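Local coordinates for cycloalternan-forming enzyme (Listeria monocytogenes serovar 1/2a, PDB 5F7U), which belongs to glycoside hydrolase family 31 and combines a TIM-barrel domain with beta-rich domains and a family 6 carbohydrate-binding module, at residues Phe397-Trp402 with Gly434-Pro439; Ser382-Ala387 with Val443-Asp448. The protein carries 1 engineered substitution. All coordinates share one frame; numbering follows the deposited sequence.

Contact 1: residues Phe397-Trp402 with Gly434-Pro439. With GLC (alpha-D-glucopyranose), chain F; GLC (alpha-D-glucopyranose), chain B.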
# COMPACT_ATOMS: atom_id res chain seq x y z
N PHE A 397 3.47 17.65 -10.43
CA PHE A 397 3.56 18.96 -9.79
C PHE A 397 2.24 19.21 -9.06
O PHE A 397 1.16 18.99 -9.63
CB PHE A 397 3.82 20.06 -10.83
CG PHE A 397 4.31 21.36 -10.25
CD1 PHE A 397 3.42 22.26 -9.65
CD2 PHE A 397 5.66 21.71 -10.33
CE1 PHE A 397 3.89 23.45 -9.10
CE2 PHE A 397 6.13 22.91 -9.79
CZ PHE A 397 5.25 23.79 -9.17
N VAL A 398 2.31 19.62 -7.81
CA VAL A 398 1.09 19.82 -7.04
C VAL A 398 1.02 21.28 -6.61
O VAL A 398 2.03 21.83 -6.18
CB VAL A 398 1.03 18.93 -5.77
CG1 VAL A 398 -0.29 19.15 -5.02
CG2 VAL A 398 1.22 17.45 -6.12
N LEU A 399 -0.16 21.90 -6.75
CA LEU A 399 -0.41 23.19 -6.11
C LEU A 399 -1.51 23.06 -5.08
O LEU A 399 -2.59 22.57 -5.39
CB LEU A 399 -0.81 24.27 -7.14
CG LEU A 399 0.33 24.90 -7.94
CD1 LEU A 399 -0.30 25.90 -8.88
CD2 LEU A 399 1.31 25.59 -7.00
N GLU A 400 -1.22 23.52 -3.87
CA GLU A 400 -2.19 23.54 -2.80
C GLU A 400 -2.72 24.93 -2.55
O GLU A 400 -3.95 25.13 -2.54
CB GLU A 400 -1.61 22.96 -1.51
CG GLU A 400 -1.24 21.49 -1.66
CD GLU A 400 -1.02 20.79 -0.33
OE1 GLU A 400 -0.60 21.46 0.65
OE2 GLU A 400 -1.28 19.57 -0.28
N GLN A 401 -1.80 25.88 -2.38
CA GLN A 401 -2.15 27.24 -2.01
C GLN A 401 -2.40 28.08 -3.28
O GLN A 401 -1.73 29.09 -3.55
CB GLN A 401 -1.06 27.81 -1.11
CG GLN A 401 -1.54 28.96 -0.25
CD GLN A 401 -0.52 29.54 0.70
OE1 GLN A 401 -0.78 30.60 1.25
NE2 GLN A 401 0.64 28.91 0.86
N TRP A 402 -3.39 27.64 -4.06
CA TRP A 402 -3.64 28.17 -5.40
C TRP A 402 -4.89 29.02 -5.49
O TRP A 402 -5.02 29.85 -6.39
CB TRP A 402 -3.71 27.02 -6.43
CG TRP A 402 -4.98 26.17 -6.33
CD1 TRP A 402 -5.14 25.03 -5.58
CD2 TRP A 402 -6.22 26.38 -7.02
NE1 TRP A 402 -6.42 24.53 -5.76
CE2 TRP A 402 -7.10 25.35 -6.62
CE3 TRP A 402 -6.69 27.36 -7.94
CZ2 TRP A 402 -8.41 25.24 -7.12
CZ3 TRP A 402 -8.00 27.27 -8.42
CH2 TRP A 402 -8.85 26.20 -8.01
N GLY A 434 -2.40 39.80 -9.45
CA GLY A 434 -1.58 39.54 -8.26
C GLY A 434 -0.74 38.29 -8.37
O GLY A 434 0.13 38.21 -9.21
N LYS A 435 -1.03 37.30 -7.52
CA LYS A 435 -0.23 36.08 -7.44
C LYS A 435 -0.35 35.16 -8.66
O LYS A 435 0.56 34.36 -8.93
CB LYS A 435 -0.57 35.32 -6.15
CG LYS A 435 -0.15 36.10 -4.91
CD LYS A 435 -0.72 35.51 -3.62
CE LYS A 435 -0.32 36.39 -2.46
NZ LYS A 435 -1.13 36.09 -1.24
N TRP A 436 -1.45 35.30 -9.40
CA TRP A 436 -1.72 34.45 -10.55
C TRP A 436 -2.27 35.30 -11.67
O TRP A 436 -3.48 35.41 -11.84
CB TRP A 436 -2.73 33.35 -10.21
CG TRP A 436 -2.37 32.55 -9.02
CD1 TRP A 436 -2.90 32.69 -7.77
CD2 TRP A 436 -1.40 31.50 -8.93
NE1 TRP A 436 -2.33 31.78 -6.91
CE2 TRP A 436 -1.40 31.05 -7.60
CE3 TRP A 436 -0.52 30.90 -9.86
CZ2 TRP A 436 -0.56 30.01 -7.16
CZ3 TRP A 436 0.31 29.86 -9.42
CH2 TRP A 436 0.28 29.43 -8.08
N THR A 437 -1.37 35.89 -12.45
CA THR A 437 -1.81 36.78 -13.52
C THR A 437 -2.19 36.01 -14.80
O THR A 437 -2.89 36.56 -15.66
CB THR A 437 -0.74 37.83 -13.89
OG1 THR A 437 0.42 37.16 -14.39
CG2 THR A 437 -0.40 38.72 -12.72
N ASP A 438 -1.72 34.76 -14.94
CA ASP A 438 -2.02 33.97 -16.13
C ASP A 438 -1.97 32.47 -15.80
O ASP A 438 -0.98 31.81 -16.11
CB ASP A 438 -1.03 34.33 -17.26
CG ASP A 438 -1.21 33.51 -18.54
OD1 ASP A 438 -2.26 32.85 -18.74
OD2 ASP A 438 -0.26 33.52 -19.35
N PRO A 439 -3.04 31.92 -15.16
CA PRO A 439 -3.00 30.50 -14.77
C PRO A 439 -2.79 29.54 -15.96
O PRO A 439 -2.04 28.55 -15.85
CB PRO A 439 -4.36 30.27 -14.09
CG PRO A 439 -4.78 31.62 -13.62
CD PRO A 439 -4.27 32.58 -14.67
C1 GLC F . -3.94 18.42 4.70
C2 GLC F . -3.04 17.48 3.87
C3 GLC F . -1.65 18.08 3.58
C4 GLC F . -1.79 19.48 2.96
C5 GLC F . -2.83 20.33 3.71
C6 GLC F . -3.12 21.66 3.03
O2 GLC F . -3.01 16.18 4.47
O3 GLC F . -0.90 17.24 2.68
O4 GLC F . -0.52 20.15 2.97
O5 GLC F . -4.08 19.65 3.94
O6 GLC F . -3.95 22.39 3.95
C1 GLC B . -3.51 23.77 4.06
C2 GLC B . -4.34 24.50 5.12
C3 GLC B . -5.74 24.85 4.60
C4 GLC B . -5.66 25.58 3.26
C5 GLC B . -4.86 24.70 2.28
C6 GLC B . -4.75 25.26 0.86
O2 GLC B . -4.49 23.68 6.28
O3 GLC B . -6.44 25.65 5.55
O4 GLC B . -6.98 25.82 2.77
O5 GLC B . -3.54 24.48 2.81
O6 GLC B . -3.91 26.42 0.88
O HOH W 1 -2.29 31.78 -3.95
O HOH W 2 -1.20 33.45 -0.73
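The indole of Trp436 lies against Leu399, Gln401 and Trp402 at the end of the second strand of the TIM barrel. Strand 396-399 stops here, and the chain turns into a loop that gives Glu400 and Gln401 to the glycan pocket. Trp436 comes from the loop leading into helix 439-448 and gives more than half of the buried area. Its CG stands anti to its own carbonyl carbon (chi1 -53°), which sends the six-membered ring to meet Leu399 from the opposite direction. Leu399 CD1 packs on Trp436 CH2 at 3.7 Å, and Met442 and Val380 of the flanking helices close in on Leu399. The contact with Trp402 is mostly to its backbone and CB. Trp402 O lies 3.4 Å from Trp436 NE1, but the angle is too poor for a hydrogen bond. That N-H goes instead to a water, 3.0 Å from NE1. The same water lies 2.8 Å from Gln401 O, where it can donate. Gln401 O also sits at the indole edge, near the ring plane. The Trp402 ring itself leads away, meets Trp411 edge-to-face and bonds Trp456 O through NE1. Gln401 is the centre of an inverse gamma turn, and its NE2 is held by the carbonyls of Asn372 and Ser665. The turn begins at Glu400, a residue of the glycan pocket. Its OE2 forms a salt bridge with Lys535, and its OE1 takes a hydrogen bond from Asn372 ND2. On the pocket side, O4 of one glucopyranose (chain F) donates a hydrogen bond of 2.7 Å to Glu400 OE1.

Contact 2: residues Ser382-Ala387 with Val443-Asp448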
# COMPACT_ATOMS: atom_id res chain seq x y z
N SER A 382 10.11 29.40 -10.06
CA SER A 382 11.31 29.07 -9.29
C SER A 382 11.45 27.57 -9.10
O SER A 382 12.55 27.06 -9.22
CB SER A 382 11.35 29.77 -7.94
OG SER A 382 11.49 31.16 -8.14
N ALA A 383 10.35 26.88 -8.78
CA ALA A 383 10.38 25.41 -8.65
C ALA A 383 10.83 24.74 -9.94
O ALA A 383 11.67 23.82 -9.90
CB ALA A 383 9.02 24.86 -8.20
N LEU A 384 10.31 25.20 -11.07
CA LEU A 384 10.72 24.63 -12.37
C LEU A 384 12.17 24.94 -12.70
O LEU A 384 12.91 24.07 -13.17
CB LEU A 384 9.80 25.11 -13.51
CG LEU A 384 8.30 24.77 -13.33
CD1 LEU A 384 7.48 25.46 -14.41
CD2 LEU A 384 8.01 23.26 -13.27
N SER A 385 12.58 26.19 -12.45
CA SER A 385 13.95 26.63 -12.67
C SER A 385 14.94 25.85 -11.79
O SER A 385 16.00 25.39 -12.27
CB SER A 385 14.06 28.14 -12.39
OG SER A 385 15.38 28.55 -12.63
N ASN A 386 14.60 25.71 -10.51
CA ASN A 386 15.42 24.92 -9.58
C ASN A 386 15.53 23.46 -9.97
O ASN A 386 16.61 22.87 -9.86
CB ASN A 386 14.91 25.05 -8.14
CG ASN A 386 15.20 26.40 -7.52
OD1 ASN A 386 16.23 27.01 -7.82
ND2 ASN A 386 14.31 26.87 -6.66
N ALA A 387 14.41 22.87 -10.39
CA ALA A 387 14.44 21.49 -10.88
C ALA A 387 15.33 21.37 -12.10
O ALA A 387 16.15 20.47 -12.16
CB ALA A 387 13.04 20.96 -11.16
N VAL A 443 0.30 26.91 -16.24
CA VAL A 443 0.14 25.46 -16.47
C VAL A 443 0.94 25.02 -17.72
O VAL A 443 1.63 23.99 -17.71
CB VAL A 443 -1.35 25.06 -16.53
CG1 VAL A 443 -1.53 23.61 -17.00
CG2 VAL A 443 -2.00 25.24 -15.15
N ASP A 444 0.89 25.84 -18.77
CA ASP A 444 1.64 25.56 -19.99
C ASP A 444 3.14 25.44 -19.72
O ASP A 444 3.80 24.57 -20.29
CB ASP A 444 1.40 26.64 -21.06
CG ASP A 444 0.01 26.57 -21.65
OD1 ASP A 444 -0.63 25.52 -21.62
OD2 ASP A 444 -0.45 27.59 -22.18
N SER A 445 3.65 26.29 -18.83
CA SER A 445 5.07 26.26 -18.49
C SER A 445 5.43 25.01 -17.68
O SER A 445 6.52 24.48 -17.82
CB SER A 445 5.52 27.54 -17.79
OG SER A 445 5.09 27.55 -16.43
N VAL A 446 4.49 24.52 -16.86
CA VAL A 446 4.70 23.23 -16.16
C VAL A 446 4.78 22.09 -17.19
O VAL A 446 5.66 21.23 -17.11
CB VAL A 446 3.60 22.94 -15.09
CG1 VAL A 446 3.75 21.54 -14.47
CG2 VAL A 446 3.63 24.00 -13.99
N HIS A 447 3.86 22.09 -18.15
CA HIS A 447 3.87 21.08 -19.22
C HIS A 447 5.15 21.13 -20.05
O HIS A 447 5.69 20.09 -20.43
CB HIS A 447 2.65 21.25 -20.12
CG HIS A 447 1.35 20.94 -19.45
ND1 HIS A 447 0.15 21.44 -19.91
CD2 HIS A 447 1.07 20.19 -18.36
CE1 HIS A 447 -0.82 21.00 -19.12
NE2 HIS A 447 -0.29 20.24 -18.18
N ASP A 448 5.64 22.36 -20.33
CA ASP A 448 6.91 22.57 -21.04
C ASP A 448 8.08 21.88 -20.37
O ASP A 448 9.00 21.41 -21.05
CB ASP A 448 7.24 24.06 -21.15
CG ASP A 448 6.41 24.77 -22.19
OD1 ASP A 448 5.75 24.10 -23.01
OD2 ASP A 448 6.46 26.02 -22.22
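Leu384 reaches from helix 377-389 to the backbone and side chains of Ser445 and Val446 on helix 439-448. These are the helices that precede and follow the second strand of the TIM barrel, and they pack side by side on the outside of the barrel. The nearest backbones are those of Leu384 and Val446, with CA atoms 7.3 Å apart. Leu384 is the one side chain of its segment that crosses. Its CB points at the other helix, and CG stands anti to the carbonyl carbon (chi1 -58°). CD1 then leads, and this single methyl makes the closest approaches to both partners. Val446 does not point straight back. Its CB is directed across the line between the helices, so Leu384 CD1 meets the flank of the residue, at 4.0 Å from Val446 CA. Val446 CG2 lies beside that methyl at 4.1 Å. The other isopropyl branch, CG1, turns to Phe397 on the strand beneath. Met451 touches both Leu384 and Val446. Ser445 points toward Leu384 and is partly exposed. Its OG is hydrogen-bonded to Met442 O, one turn back in its own helix. Ser445 OG also touches Leu384 CD1 at 3.8 Å. One leucine methyl thus packs against both a valine branch and the oxygens of Ser445. The shortest approach is that of Leu384 CD1 to the backbone carbonyl Ser445 O, at 3.7 Å.

Both contacts belong to one piece of the barrel: helix 377-389, strand 396-399 and helix 439-448 follow one another in the chain. Contact 1 is nested in the loop closed by contact 2, and their centres are 12 Å apart. Phe397 joins them, packing on Ala383, Leu384 and Val446. Contact 1 is the more buried. It lies at the strand end beside the glycan pocket. It adds a water bridge to indole-leucine packing, and its strand end also binds the sugar. Contact 2 is only partly buried, on the outer helical layer. It is van der Waals packing of one leucine methyl on a valine and on serine oxygens.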